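Down syndrome cell adhesion molecule, isoform AK (Drosophila melanogaster, PDB 4WVR) probably mediates isoform-specific homophilic cell adhesion, this immunoglobulin domain 7 being one of the variable modules through which identical copies recognise each other. Local coordinates at residues Arg48-Ile51 with Gly56-Ile59. Residues are numbered along the deposited sequence; the frame is centred on the assembly and turned at random.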
loop_
_atom_site.group_PDB
_atom_site.type_symbol
_atom_site.label_atom_id
_atom_site.label_comp_id
_atom_site.label_asym_id
_atom_site.label_seq_id
_atom_site.Cartn_x
_atom_site.Cartn_y
_atom_site.Cartn_z
ATOM N N ARG A 48 -15.282 4.583 14.034
ATOM C CA ARG A 48 -15.422 3.285 14.690
ATOM C C ARG A 48 -14.269 2.351 14.299
ATOM O O ARG A 48 -13.911 2.239 13.122
ATOM C CB ARG A 48 -16.777 2.644 14.370
ATOM C CG ARG A 48 -16.960 2.227 12.925
ATOM C CD ARG A 48 -18.345 1.663 12.663
ATOM N NE ARG A 48 -18.488 1.217 11.279
ATOM C CZ ARG A 48 -18.792 2.018 10.262
ATOM N NH1 ARG A 48 -18.986 3.315 10.470
ATOM N NH2 ARG A 48 -18.903 1.525 9.036
ATOM N N PRO A 49 -13.674 1.689 15.301
ATOM C CA PRO A 49 -12.491 0.837 15.126
ATOM C C PRO A 49 -12.698 -0.296 14.127
ATOM O O PRO A 49 -13.777 -0.887 14.068
ATOM C CB PRO A 49 -12.254 0.278 16.532
ATOM C CG PRO A 49 -12.883 1.275 17.443
ATOM C CD PRO A 49 -14.093 1.762 16.711
ATOM N N ILE A 50 -11.663 -0.579 13.342
ATOM C CA ILE A 50 -11.688 -1.686 12.400
ATOM C C ILE A 50 -10.675 -2.740 12.805
ATOM O O ILE A 50 -9.549 -2.415 13.173
ATOM C CB ILE A 50 -11.350 -1.246 10.961
ATOM C CG1 ILE A 50 -11.886 0.150 10.659
ATOM C CG2 ILE A 50 -11.869 -2.267 9.954
ATOM C CD1 ILE A 50 -11.374 0.687 9.341
ATOM N N ILE A 51 -11.072 -4.003 12.725
ATOM C CA ILE A 51 -10.132 -5.097 12.909
ATOM C C ILE A 51 -10.026 -5.867 11.603
ATOM O O ILE A 51 -10.895 -5.748 10.740
ATOM C CB ILE A 51 -10.561 -6.045 14.043
ATOM C CG1 ILE A 51 -11.901 -6.700 13.707
ATOM C CG2 ILE A 51 -10.638 -5.289 15.362
ATOM C CD1 ILE A 51 -12.408 -7.636 14.771
ATOM N N GLY A 56 -15.223 -6.888 5.537
ATOM C CA GLY A 56 -14.442 -7.293 4.383
ATOM C C GLY A 56 -13.212 -6.434 4.159
ATOM O O GLY A 56 -12.727 -6.315 3.034
ATOM N N ILE A 57 -12.705 -5.834 5.232
ATOM C CA ILE A 57 -11.514 -4.995 5.157
ATOM C C ILE A 57 -10.291 -5.705 5.728
ATOM O O ILE A 57 -10.285 -6.098 6.898
ATOM C CB ILE A 57 -11.711 -3.671 5.918
ATOM C CG1 ILE A 57 -12.876 -2.882 5.321
ATOM C CG2 ILE A 57 -10.429 -2.846 5.898
ATOM C CD1 ILE A 57 -13.222 -1.634 6.105
ATOM N N THR A 58 -9.258 -5.868 4.907
ATOM C CA THR A 58 -8.015 -6.485 5.361
ATOM C C THR A 58 -7.098 -5.464 6.031
ATOM O O THR A 58 -6.879 -4.372 5.510
ATOM C CB THR A 58 -7.250 -7.155 4.196
ATOM O OG1 THR A 58 -8.079 -8.150 3.577
ATOM C CG2 THR A 58 -5.973 -7.808 4.701
ATOM N N ILE A 59 -6.568 -5.829 7.194
ATOM C CA ILE A 59 -5.610 -4.995 7.908
ATOM C C ILE A 59 -4.424 -5.848 8.344
ATOM O O ILE A 59 -4.604 -6.880 8.989
ATOM C CB ILE A 59 -6.250 -4.327 9.140
ATOM C CG1 ILE A 59 -7.341 -3.343 8.706
ATOM C CG2 ILE A 59 -5.197 -3.627 9.982
ATOM C CD1 ILE A 59 -8.071 -2.691 9.857
#
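At one edge of the immunoglobulin beta-sandwich, Ile50 of edge strand 48-50 meets Ile57 and Ile59 of strand 57-63, the outermost strand of the opposing sheet; a short loop links the two strands. Ile50 points toward strand 57-63, and its CG2, set anti to the backbone N, touches both delta-methyls, 4.1 Å from CD1 of Ile57 and 3.8 Å from CD1 of Ile59. Both pairs of side chains cross at about a right angle. Ile59 lies closer: with CG1 anti to its carbonyl carbon and chi2 extended at 177°, its CD1 comes 3.7 Å from CB of Ile50 and 3.6 Å from O of Ile50, packing against backbone as well. Ile51 turns its side chain away and adds backbone alone, its C lying 4.1 Å from CD1 of Ile59. Trp43 lies against Ile50 and Ile59, and Phe82 against Ile50 and Ile57, carrying the patch into the core. In the linking loop, Asn52 OD1 accepts a hydrogen bond from Ile59 N, while Glu54 OE1 accepts one from Ile51 N. With no hydrogen bond between the segments, the sheets are joined here by van der Waals packing of isoleucine side chains on one another and on the backbone of Ile50 and Ile51.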